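Long-range contacts in rhomboid protease GlpG (PDB 2NR9), which is a rhomboid-type intramembrane serine protease that probably cleaves type-1 transmembrane domains with a serine-histidine dyad whose two members come from different transmembrane segments: residues Gly124-Asn133 with Gly176-Arg187; Ile75-Phe84 with Leu136-Phe144. The protein carries 2 engineered substitutions. One frame throughout, in Å; residues are numbered along the deposited sequence.

Overall arrangement
From the N terminus the four segments come in the order I75-F84, G124-N133, L136-F144, G176-R187, so the two contacts cross along the chain. Interaction 2 brings the end of helix 63-84 against the loop that follows helix 116-131, closing a loop that contains helices 86-108 and 116-131. Interaction 1 pairs the end of helix 116-131 with the second half of helix 166-191; the intervening chain includes the loop used by interaction 2. The two contacts touch directly, F84 lying against Y125 and R129, I80 against V126, and F137 against D130. Together they join three helices and a loop near the predicted cytoplasmic side.

Interaction 1: Gly124-Asn133 with Gly176-Arg187; sequences GYVFIRDKLN and GLIWGFIDSKLR. With PQE (3,6,12,15,18,21,24-heptaoxahexatriacontan-1-ol), chain E; PA6 ((R)-2-(formyloxy)-3-(phosphonooxy)propyl pentanoate), chain D.
D183 OD2 receives a hydrogen bond from Y125 OH, modelled at a very short 2.4 Å whose exact length is doubtful, and forms a salt bridge with K88 of helix 86-108. R129 NE makes a weak bond to the Y125 hydroxyl. The phenol swings anti to its own backbone nitrogen (chi1 -170°), which lays it across G180 and brings its edge to the face of W179 in an offset T-shaped pair, ring centroids 5.7 Å apart. Helices 116-131 and 166-191 begin near the active-site residues S116 and H169; here their segments 124-131 and 176-187 point the same way but cross at -38°, axes 7.2 Å apart at closest approach. G176 and G180, in GxxxG spacing, make room for this: Y125 CA lies 3.5 Å from G176 O in a bent CA-H...O contact, and I128 sits as a knob among G176, L177, G180 and F181, though its exact placement is doubtful. S184 N lies over the centre of one face of the R129 guanidinium, 4.0 Å above its plane. Over one face of W179 runs a bound polyether detergent, whose terminal O47 donates to D183 OD1 at 2.8 Å. Beyond helix 116-131, N133 ND2 comes within 2.9 Å of S184 OG.

Interaction 2: Ile75-Phe84 with Leu136-Phe144; sequences IFGGMIERTF and LFDLPEGFF. With PQE (3,6,12,15,18,21,24-heptaoxahexatriacontan-1-ol), chain F.
The ring of F76 turns its edge to the face of F144 in an offset T-shaped pair, centroids 5.6 Å apart and planes at 70°, with F144 CB and P140 CB both at the F76 edge. One face of F76 carries the CG2 methyl of its neighbour I75, while I75 CD1 reaches F144 CZ at 3.7 Å. At the other end of the contact F84 meets F137 rim to rim, neither ring over the other's face, with planes 61° apart. T83 CG2 lies over the centre of one face of F84, 3.8 Å above it, and also touches L136 CB at 3.6 Å. The threonine takes this pose with OG1 anti to its carbonyl carbon (chi1 -52°); the hydroxyl then donates to M79 O at 2.7 Å. Between the two aromatic groups M79 CB touches F137 CE2 at 4.0 Å, its SD adding an oblique Met-aromatic contact 5.2 Å from the F137 ring centroid. No hydrogen bond joins the segments: an irregular loop is held to a helix by apolar packing, with C43 of a bound polyether detergent at the F144 edge. W72 of the same helix 63-84 makes an edge-to-face pair with F144, and F76 reaches V122 and L123 of helix 116-131.

Interaction 1: Gly124-Asn133 with Gly176-Arg187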
loop_
_atom_site.group_PDB
_atom_site.type_symbol
_atom_site.label_atom_id
_atom_site.label_comp_id
_atom_site.label_asym_id
_atom_site.label_seq_id
_atom_site.Cartn_x
_atom_site.Cartn_y
_atom_site.Cartn_z
ATOM N N GLY A 124 -3.470 -6.016 -5.027
ATOM C CA GLY A 124 -4.456 -5.966 -6.096
ATOM C C GLY A 124 -3.799 -5.854 -7.464
ATOM O O GLY A 124 -4.216 -6.505 -8.419
ATOM N N TYR A 125 -2.776 -5.007 -7.557
ATOM C CA TYR A 125 -2.055 -4.800 -8.810
ATOM C C TYR A 125 -1.375 -6.081 -9.282
ATOM O O TYR A 125 -1.538 -6.498 -10.425
ATOM C CB TYR A 125 -1.012 -3.701 -8.647
ATOM C CG TYR A 125 -0.395 -3.262 -9.946
ATOM C CD1 TYR A 125 -0.972 -2.254 -10.696
ATOM C CD2 TYR A 125 0.752 -3.871 -10.437
ATOM C CE1 TYR A 125 -0.423 -1.851 -11.888
ATOM C CE2 TYR A 125 1.312 -3.472 -11.636
ATOM C CZ TYR A 125 0.720 -2.460 -12.354
ATOM O OH TYR A 125 1.263 -2.057 -13.548
ATOM N N VAL A 126 -0.611 -6.699 -8.391
ATOM C CA VAL A 126 0.093 -7.932 -8.709
ATOM C C VAL A 126 -0.878 -9.052 -9.071
ATOM O O VAL A 126 -0.648 -9.799 -10.024
ATOM C CB VAL A 126 0.983 -8.383 -7.540
ATOM C CG1 VAL A 126 1.582 -9.762 -7.821
ATOM C CG2 VAL A 126 2.075 -7.354 -7.278
ATOM N N PHE A 127 -1.979 -9.137 -8.323
ATOM C CA PHE A 127 -3.006 -10.170 -8.533
ATOM C C PHE A 127 -3.582 -10.206 -9.946
ATOM O O PHE A 127 -3.591 -11.256 -10.587
ATOM C CB PHE A 127 -4.149 -10.025 -7.514
ATOM C CG PHE A 127 -5.334 -10.929 -7.792
ATOM C CD1 PHE A 127 -5.377 -12.221 -7.288
ATOM C CD2 PHE A 127 -6.393 -10.486 -8.571
ATOM C CE1 PHE A 127 -6.460 -13.053 -7.550
ATOM C CE2 PHE A 127 -7.474 -11.314 -8.841
ATOM C CZ PHE A 127 -7.508 -12.597 -8.328
ATOM N N ILE A 128 -4.127 -9.080 -10.403
ATOM C CA ILE A 128 -4.731 -9.024 -11.740
ATOM C C ILE A 128 -3.695 -9.069 -12.854
ATOM O O ILE A 128 -3.982 -9.530 -13.959
ATOM C CB ILE A 128 -5.656 -7.799 -11.919
ATOM C CG1 ILE A 128 -4.950 -6.519 -11.474
ATOM C CG2 ILE A 128 -6.943 -7.986 -11.146
ATOM C CD1 ILE A 128 -3.844 -6.086 -12.385
ATOM N N ARG A 129 -2.514 -8.522 -12.590
ATOM C CA ARG A 129 -1.424 -8.590 -13.552
ATOM C C ARG A 129 -1.034 -10.041 -13.769
ATOM O O ARG A 129 -0.927 -10.501 -14.901
ATOM C CB ARG A 129 -0.224 -7.787 -13.062
ATOM C CG ARG A 129 -0.214 -6.341 -13.512
ATOM C CD ARG A 129 0.119 -6.253 -14.990
ATOM N NE ARG A 129 0.689 -4.958 -15.335
ATOM C CZ ARG A 129 1.252 -4.675 -16.502
ATOM N NH1 ARG A 129 1.324 -5.602 -17.451
ATOM N NH2 ARG A 129 1.751 -3.468 -16.718
ATOM N N ASP A 130 -0.832 -10.761 -12.672
ATOM C CA ASP A 130 -0.495 -12.176 -12.734
ATOM C C ASP A 130 -1.606 -12.939 -13.459
ATOM O O ASP A 130 -1.346 -13.724 -14.369
ATOM C CB ASP A 130 -0.322 -12.733 -11.323
ATOM C CG ASP A 130 0.071 -14.193 -11.320
ATOM O OD1 ASP A 130 -0.606 -14.985 -10.632
ATOM O OD2 ASP A 130 1.017 -14.559 -12.051
ATOM N N LYS A 131 -2.843 -12.698 -13.034
ATOM C CA LYS A 131 -4.024 -13.322 -13.628
ATOM C C LYS A 131 -4.130 -13.093 -15.139
ATOM O O LYS A 131 -4.487 -14.004 -15.887
ATOM C CB LYS A 131 -5.290 -12.818 -12.919
ATOM C CG LYS A 131 -6.571 -12.903 -13.742
ATOM C CD LYS A 131 -6.950 -14.335 -14.085
ATOM C CE LYS A 131 -8.215 -14.367 -14.942
ATOM N NZ LYS A 131 -8.549 -15.747 -15.400
ATOM N N LEU A 132 -3.791 -11.888 -15.586
ATOM C CA LEU A 132 -3.911 -11.542 -17.002
ATOM C C LEU A 132 -2.702 -11.971 -17.835
ATOM O O LEU A 132 -2.613 -13.113 -18.271
ATOM C CB LEU A 132 -4.172 -10.042 -17.172
ATOM C CG LEU A 132 -5.461 -9.498 -16.546
ATOM C CD1 LEU A 132 -5.583 -7.998 -16.775
ATOM C CD2 LEU A 132 -6.678 -10.230 -17.101
ATOM N N ASN A 133 -1.786 -11.037 -18.062
ATOM C CA ASN A 133 -0.592 -11.296 -18.856
ATOM C C ASN A 133 0.346 -12.295 -18.181
ATOM O O ASN A 133 1.562 -12.228 -18.356
ATOM C CB ASN A 133 0.154 -9.985 -19.121
ATOM C CG ASN A 133 -0.744 -8.907 -19.712
ATOM O OD1 ASN A 133 -0.393 -7.727 -19.718
ATOM N ND2 ASN A 133 -1.914 -9.309 -20.197
ATOM N N GLY A 176 -5.722 -0.980 -7.057
ATOM C CA GLY A 176 -4.750 -1.895 -7.648
ATOM C C GLY A 176 -5.323 -2.689 -8.804
ATOM O O GLY A 176 -4.700 -2.803 -9.860
ATOM N N LEU A 177 -6.517 -3.235 -8.605
ATOM C CA LEU A 177 -7.181 -4.019 -9.644
ATOM C C LEU A 177 -7.434 -3.203 -10.917
ATOM O O LEU A 177 -7.171 -3.672 -12.023
ATOM C CB LEU A 177 -8.492 -4.619 -9.122
ATOM C CG LEU A 177 -8.406 -5.683 -8.020
ATOM C CD1 LEU A 177 -9.798 -6.051 -7.524
ATOM C CD2 LEU A 177 -7.670 -6.916 -8.509
ATOM N N ILE A 178 -7.955 -1.989 -10.758
ATOM C CA ILE A 178 -8.228 -1.124 -11.912
ATOM C C ILE A 178 -6.941 -0.692 -12.612
ATOM O O ILE A 178 -6.851 -0.734 -13.839
ATOM C CB ILE A 178 -9.047 0.132 -11.519
ATOM C CG1 ILE A 178 -10.445 -0.269 -11.038
ATOM C CG2 ILE A 178 -9.162 1.093 -12.701
ATOM C CD1 ILE A 178 -11.285 0.909 -10.519
ATOM N N TRP A 179 -5.936 -0.303 -11.829
ATOM C CA TRP A 179 -4.680 0.156 -12.400
ATOM C C TRP A 179 -4.017 -0.966 -13.198
ATOM O O TRP A 179 -3.568 -0.757 -14.322
ATOM C CB TRP A 179 -3.731 0.645 -11.305
ATOM C CG TRP A 179 -2.717 1.635 -11.793
ATOM C CD1 TRP A 179 -1.984 1.554 -12.941
ATOM C CD2 TRP A 179 -2.203 2.764 -11.067
ATOM N NE1 TRP A 179 -1.108 2.613 -13.018
ATOM C CE2 TRP A 179 -1.213 3.362 -11.874
ATOM C CE3 TRP A 179 -2.510 3.348 -9.830
ATOM C CZ2 TRP A 179 -0.535 4.526 -11.492
ATOM C CZ3 TRP A 179 -1.834 4.503 -9.450
ATOM C CH2 TRP A 179 -0.858 5.078 -10.280
ATOM N N GLY A 180 -3.981 -2.160 -12.612
ATOM C CA GLY A 180 -3.379 -3.324 -13.255
ATOM C C GLY A 180 -4.091 -3.749 -14.526
ATOM O O GLY A 180 -3.458 -4.219 -15.469
ATOM N N PHE A 181 -5.417 -3.623 -14.537
ATOM C CA PHE A 181 -6.209 -3.957 -15.716
ATOM C C PHE A 181 -5.853 -2.992 -16.843
ATOM O O PHE A 181 -5.669 -3.394 -17.996
ATOM C CB PHE A 181 -7.705 -3.869 -15.402
ATOM C CG PHE A 181 -8.594 -4.277 -16.548
ATOM C CD1 PHE A 181 -9.022 -5.590 -16.676
ATOM C CD2 PHE A 181 -8.997 -3.350 -17.496
ATOM C CE1 PHE A 181 -9.838 -5.976 -17.736
ATOM C CE2 PHE A 181 -9.809 -3.729 -18.560
ATOM C CZ PHE A 181 -10.225 -5.049 -18.680
ATOM N N ILE A 182 -5.744 -1.717 -16.498
ATOM C CA ILE A 182 -5.380 -0.695 -17.465
ATOM C C ILE A 182 -3.981 -0.942 -18.042
ATOM O O ILE A 182 -3.797 -0.931 -19.256
ATOM C CB ILE A 182 -5.475 0.710 -16.853
ATOM C CG1 ILE A 182 -6.938 1.044 -16.545
ATOM C CG2 ILE A 182 -4.878 1.746 -17.798
ATOM C CD1 ILE A 182 -7.130 2.325 -15.772
ATOM N N ASP A 183 -3.007 -1.198 -17.169
ATOM C CA ASP A 183 -1.636 -1.488 -17.611
ATOM C C ASP A 183 -1.570 -2.754 -18.455
ATOM O O ASP A 183 -0.801 -2.836 -19.414
ATOM C CB ASP A 183 -0.694 -1.611 -16.415
ATOM C CG ASP A 183 -0.302 -0.273 -15.850
ATOM O OD1 ASP A 183 -0.526 0.749 -16.541
ATOM O OD2 ASP A 183 0.272 -0.238 -14.738
ATOM N N SER A 184 -2.323 -3.766 -18.049
ATOM C CA SER A 184 -2.385 -5.005 -18.798
ATOM C C SER A 184 -2.879 -4.693 -20.210
ATOM O O SER A 184 -2.299 -5.151 -21.196
ATOM C CB SER A 184 -3.318 -6.000 -18.110
ATOM O OG SER A 184 -3.432 -7.196 -18.862
ATOM N N LYS A 185 -3.921 -3.867 -20.298
ATOM C CA LYS A 185 -4.477 -3.470 -21.589
ATOM C C LYS A 185 -3.472 -2.704 -22.439
ATOM O O LYS A 185 -3.282 -3.012 -23.614
ATOM C CB LYS A 185 -5.741 -2.621 -21.418
ATOM C CG LYS A 185 -6.207 -2.007 -22.733
ATOM C CD LYS A 185 -7.407 -1.089 -22.578
ATOM C CE LYS A 185 -7.713 -0.396 -23.911
ATOM N NZ LYS A 185 -8.973 0.420 -23.866
ATOM N N LEU A 186 -2.877 -1.665 -21.857
ATOM C CA LEU A 186 -1.906 -0.833 -22.570
ATOM C C LEU A 186 -0.740 -1.665 -23.090
ATOM O O LEU A 186 -0.157 -1.358 -24.128
ATOM C CB LEU A 186 -1.399 0.298 -21.671
ATOM C CG LEU A 186 -2.470 1.292 -21.209
ATOM C CD1 LEU A 186 -1.864 2.365 -20.315
ATOM C CD2 LEU A 186 -3.168 1.919 -22.412
ATOM N N ARG A 187 -0.407 -2.711 -22.343
ATOM C CA ARG A 187 0.649 -3.651 -22.703
ATOM C C ARG A 187 0.266 -4.399 -23.987
ATOM O O ARG A 187 0.997 -4.376 -24.976
ATOM C CB ARG A 187 0.840 -4.646 -21.551
ATOM C CG ARG A 187 1.831 -5.759 -21.804
ATOM C CD ARG A 187 3.241 -5.240 -21.897
ATOM N NE ARG A 187 4.208 -6.329 -21.960
ATOM C CZ ARG A 187 5.508 -6.159 -22.157
ATOM N NH1 ARG A 187 5.999 -4.939 -22.327
ATOM N NH2 ARG A 187 6.319 -7.208 -22.197
HETATM O O47 PQE E . -0.151 3.442 -16.077
HETATM C C68 PQE E . -1.125 4.471 -15.840
HETATM C C52 PQE E . -2.466 4.064 -16.444
HETATM O O70 PQE E . -3.532 4.735 -15.768
HETATM C C55 PQE E . -4.049 3.956 -14.689
HETATM C C58 PQE E . -5.246 4.666 -14.067
HETATM O O71 PQE E . -5.050 4.786 -12.659
HETATM C C61 PQE E . -5.868 3.875 -11.920
HETATM C C62 PQE E . -6.831 4.667 -11.044
HETATM C C63 PQE E . -7.672 3.752 -10.166
HETATM C C66 PQE E . -8.427 4.561 -9.117
HETATM C C67 PQE E . -9.833 4.018 -8.911
HETATM O O72 PQE E . -10.763 5.099 -8.866
HETATM C C65 PQE E . -11.178 5.393 -7.533
HETATM C C64 PQE E . -11.506 4.097 -6.798
HETATM O O73 PQE E . -11.960 4.409 -5.481
HETATM C C60 PQE E . -12.474 3.263 -4.800
HETATM C C59 PQE E . -13.234 3.717 -3.558
HETATM O O74 PQE E . -14.637 3.567 -3.766
HETATM C C57 PQE E . -15.053 2.216 -3.583
HETATM C C56 PQE E . -15.811 2.094 -2.268
HETATM O O75 PQE E . -15.115 1.218 -1.383
HETATM C C54 PQE E . -15.466 1.465 -0.024
HETATM C C53 PQE E . -15.933 0.169 0.631
HETATM O O76 PQE E . -16.204 0.417 2.010
HETATM C C51 PQE E . -16.867 -0.682 2.630
HETATM C C50 PQE E . -16.448 -0.765 4.093
HETATM C C49 PQE E . -16.474 -2.209 4.580
HETATM C C48 PQE E . -17.248 -2.331 5.888
HETATM C C47 PQE E . -18.294 -3.439 5.809
HETATM C C46 PQE E . -18.671 -3.942 7.199
HETATM C C45 PQE E . -19.988 -3.331 7.669
HETATM C C44 PQE E . -20.017 -3.189 9.189
HETATM C C43 PQE E . -21.440 -2.972 9.693
HETATM C C42 PQE E . -21.552 -3.305 11.178
HETATM C C41 PQE E . -22.141 -4.697 11.389
HETATM C C40 PQE E . -23.292 -4.662 12.373
HETATM O O32 PA6 D . -11.784 5.438 -19.576
HETATM C C31 PA6 D . -11.004 4.646 -19.068
HETATM C C32 PA6 D . -11.445 3.244 -18.719
HETATM C C33 PA6 D . -11.360 2.359 -19.956
HETATM C C34 PA6 D . -10.294 1.282 -19.792
HETATM C C35 PA6 D . -10.354 0.661 -18.413
HETATM O O31 PA6 D . -9.638 5.066 -18.798
HETATM C C3 PA6 D . -9.188 6.356 -19.206
HETATM C C2 PA6 D . -7.772 6.591 -18.688
HETATM O O21 PA6 D . -7.786 6.649 -17.260
HETATM C C21 PA6 D . -8.439 5.604 -16.485
HETATM O O22 PA6 D . -8.590 5.736 -15.282
HETATM C C1 PA6 D . -6.855 5.461 -19.149
HETATM O O11 PA6 D . -7.262 4.996 -20.435
HETATM P P PA6 D . -6.640 3.643 -21.055
HETATM O O13 PA6 D . -7.652 2.578 -20.703
HETATM O O14 PA6 D . -6.530 3.928 -22.534
HETATM O O12 PA6 D . -5.313 3.501 -20.349
#

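Interaction 2: Ile75-Phe84 with Leu136-Phe144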
loop_
_atom_site.group_PDB
_atom_site.type_symbol
_atom_site.label_atom_id
_atom_site.label_comp_id
_atom_site.label_asym_id
_atom_site.label_seq_id
_atom_site.Cartn_x
_atom_site.Cartn_y
_atom_site.Cartn_z
ATOM N N ILE A 75 7.927 -7.572 0.014
ATOM C CA ILE A 75 7.849 -8.650 -0.956
ATOM C C ILE A 75 7.153 -8.254 -2.257
ATOM O O ILE A 75 7.737 -8.366 -3.330
ATOM C CB ILE A 75 7.139 -9.889 -0.372
ATOM C CG1 ILE A 75 7.992 -10.527 0.727
ATOM C CG2 ILE A 75 6.852 -10.903 -1.474
ATOM C CD1 ILE A 75 7.410 -11.831 1.282
ATOM N N PHE A 76 5.910 -7.781 -2.162
ATOM C CA PHE A 76 5.121 -7.465 -3.361
ATOM C C PHE A 76 5.374 -6.080 -3.959
ATOM O O PHE A 76 5.257 -5.895 -5.172
ATOM C CB PHE A 76 3.633 -7.744 -3.135
ATOM C CG PHE A 76 3.334 -9.197 -2.827
ATOM C CD1 PHE A 76 3.330 -9.655 -1.516
ATOM C CD2 PHE A 76 3.147 -10.115 -3.852
ATOM C CE1 PHE A 76 3.102 -11.000 -1.230
ATOM C CE2 PHE A 76 2.908 -11.463 -3.572
ATOM C CZ PHE A 76 2.893 -11.904 -2.262
ATOM N N GLY A 77 5.686 -5.107 -3.108
ATOM C CA GLY A 77 6.082 -3.795 -3.586
ATOM C C GLY A 77 7.376 -3.974 -4.362
ATOM O O GLY A 77 7.587 -3.352 -5.411
ATOM N N GLY A 78 8.224 -4.875 -3.864
ATOM C CA GLY A 78 9.494 -5.203 -4.515
ATOM C C GLY A 78 9.285 -5.867 -5.866
ATOM O O GLY A 78 9.940 -5.510 -6.844
ATOM N N MET A 79 8.389 -6.855 -5.920
ATOM C CA MET A 79 8.057 -7.497 -7.196
ATOM C C MET A 79 7.685 -6.450 -8.231
ATOM O O MET A 79 8.149 -6.503 -9.367
ATOM C CB MET A 79 6.889 -8.470 -7.046
ATOM C CG MET A 79 7.213 -9.750 -6.326
ATOM S SD MET A 79 5.840 -10.909 -6.450
ATOM C CE MET A 79 6.400 -12.209 -5.339
ATOM N N ILE A 80 6.791 -5.538 -7.850
ATOM C CA ILE A 80 6.344 -4.473 -8.752
ATOM C C ILE A 80 7.513 -3.620 -9.219
ATOM O O ILE A 80 7.675 -3.373 -10.413
ATOM C CB ILE A 80 5.276 -3.559 -8.087
ATOM C CG1 ILE A 80 3.984 -4.340 -7.845
ATOM C CG2 ILE A 80 4.992 -2.341 -8.962
ATOM C CD1 ILE A 80 2.863 -3.496 -7.260
ATOM N N GLU A 81 8.336 -3.176 -8.279
ATOM C CA GLU A 81 9.479 -2.350 -8.632
ATOM C C GLU A 81 10.429 -3.063 -9.593
ATOM O O GLU A 81 10.833 -2.499 -10.610
ATOM C CB GLU A 81 10.233 -1.892 -7.390
ATOM C CG GLU A 81 11.417 -1.006 -7.714
ATOM C CD GLU A 81 11.844 -0.172 -6.540
ATOM O OE1 GLU A 81 11.551 -0.568 -5.397
ATOM O OE2 GLU A 81 12.470 0.886 -6.757
ATOM N N ARG A 82 10.772 -4.305 -9.276
ATOM C CA ARG A 82 11.698 -5.073 -10.106
ATOM C C ARG A 82 11.097 -5.487 -11.442
ATOM O O ARG A 82 11.819 -5.756 -12.395
ATOM C CB ARG A 82 12.208 -6.304 -9.354
ATOM C CG ARG A 82 13.241 -5.996 -8.288
ATOM C CD ARG A 82 13.760 -7.270 -7.613
ATOM N NE ARG A 82 12.783 -7.857 -6.694
ATOM C CZ ARG A 82 11.966 -8.860 -7.001
ATOM N NH1 ARG A 82 12.013 -9.415 -8.206
ATOM N NH2 ARG A 82 11.115 -9.324 -6.094
ATOM N N THR A 83 9.774 -5.494 -11.526
ATOM C CA THR A 83 9.111 -5.933 -12.743
ATOM C C THR A 83 8.631 -4.792 -13.655
ATOM O O THR A 83 8.788 -4.867 -14.880
ATOM C CB THR A 83 7.962 -6.904 -12.431
ATOM O OG1 THR A 83 8.449 -7.964 -11.598
ATOM C CG2 THR A 83 7.394 -7.488 -13.709
ATOM N N PHE A 84 8.102 -3.720 -13.066
ATOM C CA PHE A 84 7.568 -2.602 -13.862
ATOM C C PHE A 84 8.314 -1.266 -13.696
ATOM O O PHE A 84 7.986 -0.282 -14.361
ATOM C CB PHE A 84 6.082 -2.390 -13.565
ATOM C CG PHE A 84 5.272 -3.645 -13.616
ATOM C CD1 PHE A 84 4.945 -4.317 -12.455
ATOM C CD2 PHE A 84 4.846 -4.163 -14.828
ATOM C CE1 PHE A 84 4.208 -5.477 -12.496
ATOM C CE2 PHE A 84 4.115 -5.332 -14.876
ATOM C CZ PHE A 84 3.784 -5.982 -13.706
ATOM N N LEU A 136 5.215 -12.282 -16.326
ATOM C CA LEU A 136 6.079 -11.450 -15.504
ATOM C C LEU A 136 6.110 -11.864 -14.032
ATOM O O LEU A 136 6.833 -11.275 -13.229
ATOM C CB LEU A 136 5.700 -9.975 -15.671
ATOM C CG LEU A 136 4.227 -9.707 -16.002
ATOM C CD1 LEU A 136 3.302 -10.243 -14.924
ATOM C CD2 LEU A 136 3.982 -8.226 -16.243
ATOM N N PHE A 137 5.335 -12.889 -13.689
ATOM C CA PHE A 137 5.325 -13.429 -12.331
ATOM C C PHE A 137 5.250 -14.952 -12.366
ATOM O O PHE A 137 4.785 -15.536 -13.345
ATOM C CB PHE A 137 4.162 -12.861 -11.512
ATOM C CG PHE A 137 4.176 -11.364 -11.389
ATOM C CD1 PHE A 137 3.188 -10.599 -11.986
ATOM C CD2 PHE A 137 5.191 -10.721 -10.701
ATOM C CE1 PHE A 137 3.196 -9.222 -11.873
ATOM C CE2 PHE A 137 5.209 -9.343 -10.595
ATOM C CZ PHE A 137 4.210 -8.594 -11.183
ATOM N N ASP A 138 5.697 -15.591 -11.289
ATOM C CA ASP A 138 5.703 -17.048 -11.213
ATOM C C ASP A 138 5.089 -17.559 -9.911
ATOM O O ASP A 138 5.685 -18.383 -9.218
ATOM C CB ASP A 138 7.132 -17.581 -11.361
ATOM C CG ASP A 138 7.757 -17.215 -12.695
ATOM O OD1 ASP A 138 9.000 -17.125 -12.765
ATOM O OD2 ASP A 138 7.005 -16.995 -13.668
ATOM N N LEU A 139 3.898 -17.065 -9.584
ATOM C CA LEU A 139 3.194 -17.484 -8.371
ATOM C C LEU A 139 3.817 -16.889 -7.107
ATOM O O LEU A 139 5.038 -16.753 -7.017
ATOM C CB LEU A 139 3.163 -19.012 -8.267
ATOM C CG LEU A 139 2.471 -19.771 -9.401
ATOM C CD1 LEU A 139 2.614 -21.272 -9.205
ATOM C CD2 LEU A 139 1.005 -19.377 -9.498
ATOM N N PRO A 140 2.972 -16.532 -6.124
ATOM C CA PRO A 140 3.430 -15.978 -4.847
ATOM C C PRO A 140 4.339 -16.963 -4.114
ATOM O O PRO A 140 5.563 -16.860 -4.199
ATOM C CB PRO A 140 2.126 -15.780 -4.063
ATOM C CG PRO A 140 1.065 -15.692 -5.107
ATOM C CD PRO A 140 1.503 -16.614 -6.195
ATOM N N GLU A 141 3.732 -17.900 -3.392
ATOM C CA GLU A 141 4.469 -18.942 -2.678
ATOM C C GLU A 141 3.538 -20.103 -2.368
ATOM O O GLU A 141 3.954 -21.261 -2.338
ATOM C CB GLU A 141 5.066 -18.403 -1.375
ATOM C CG GLU A 141 6.148 -17.356 -1.555
ATOM C CD GLU A 141 6.838 -17.005 -0.251
ATOM O OE1 GLU A 141 7.615 -16.028 -0.231
ATOM O OE2 GLU A 141 6.602 -17.706 0.756
ATOM N N GLY A 142 2.268 -19.778 -2.152
ATOM C CA GLY A 142 1.259 -20.768 -1.806
ATOM C C GLY A 142 0.500 -20.328 -0.570
ATOM O O GLY A 142 -0.625 -20.766 -0.328
ATOM N N PHE A 143 1.118 -19.436 0.201
ATOM C CA PHE A 143 0.515 -18.919 1.422
ATOM C C PHE A 143 0.031 -17.488 1.200
ATOM O O PHE A 143 -1.018 -17.091 1.707
ATOM C CB PHE A 143 1.524 -18.956 2.571
ATOM C CG PHE A 143 2.345 -20.215 2.619
ATOM C CD1 PHE A 143 3.658 -20.217 2.174
ATOM C CD2 PHE A 143 1.793 -21.405 3.063
ATOM C CE1 PHE A 143 4.415 -21.372 2.206
ATOM C CE2 PHE A 143 2.544 -22.565 3.092
ATOM C CZ PHE A 143 3.856 -22.547 2.661
ATOM N N PHE A 144 0.809 -16.714 0.444
ATOM C CA PHE A 144 0.453 -15.331 0.135
ATOM C C PHE A 144 -0.687 -15.269 -0.879
ATOM O O PHE A 144 -1.190 -14.190 -1.197
ATOM C CB PHE A 144 1.669 -14.551 -0.377
ATOM C CG PHE A 144 2.753 -14.368 0.651
ATOM C CD1 PHE A 144 3.902 -15.141 0.613
ATOM C CD2 PHE A 144 2.619 -13.429 1.659
ATOM C CE1 PHE A 144 4.901 -14.970 1.554
ATOM C CE2 PHE A 144 3.612 -13.257 2.605
ATOM C CZ PHE A 144 4.753 -14.028 2.552
HETATM O O47 PQE F . 7.416 -2.171 22.013
HETATM C C68 PQE F . 6.083 -2.705 22.068
HETATM C C52 PQE F . 5.144 -1.827 21.242
HETATM O O70 PQE F . 3.827 -2.379 21.271
HETATM C C55 PQE F . 3.564 -3.200 20.132
HETATM C C58 PQE F . 2.308 -4.032 20.376
HETATM O O71 PQE F . 2.281 -5.137 19.473
HETATM C C61 PQE F . 2.405 -6.385 20.156
HETATM C C62 PQE F . 3.351 -6.229 21.341
HETATM C C63 PQE F . 4.324 -7.399 21.435
HETATM C C66 PQE F . 4.728 -7.900 20.054
HETATM C C67 PQE F . 6.070 -7.318 19.626
HETATM O O72 PQE F . 6.361 -7.730 18.290
HETATM C C65 PQE F . 7.617 -7.219 17.841
HETATM C C64 PQE F . 7.840 -7.594 16.378
HETATM O O73 PQE F . 8.973 -6.889 15.865
HETATM C C60 PQE F . 8.842 -5.475 16.016
HETATM C C59 PQE F . 9.326 -4.778 14.749
HETATM O O74 PQE F . 9.361 -3.365 14.958
HETATM C C57 PQE F . 9.346 -2.640 13.727
HETATM C C56 PQE F . 10.243 -3.331 12.703
HETATM O O75 PQE F . 9.451 -3.876 11.645
HETATM C C54 PQE F . 10.081 -5.011 11.050
HETATM C C53 PQE F . 9.426 -5.320 9.707
HETATM O O76 PQE F . 10.433 -5.576 8.729
HETATM C C51 PQE F . 10.097 -6.691 7.900
HETATM C C50 PQE F . 11.079 -6.793 6.734
HETATM C C49 PQE F . 10.540 -7.713 5.643
HETATM C C48 PQE F . 11.523 -8.832 5.316
HETATM C C47 PQE F . 10.935 -9.792 4.287
HETATM C C46 PQE F . 10.770 -11.191 4.872
HETATM C C45 PQE F . 9.777 -12.015 4.059
HETATM C C44 PQE F . 9.402 -13.306 4.785
HETATM C C43 PQE F . 8.539 -14.208 3.904
HETATM C C42 PQE F . 9.118 -15.619 3.818
HETATM C C41 PQE F . 8.016 -16.674 3.832
HETATM C C40 PQE F . 8.364 -17.816 4.766
#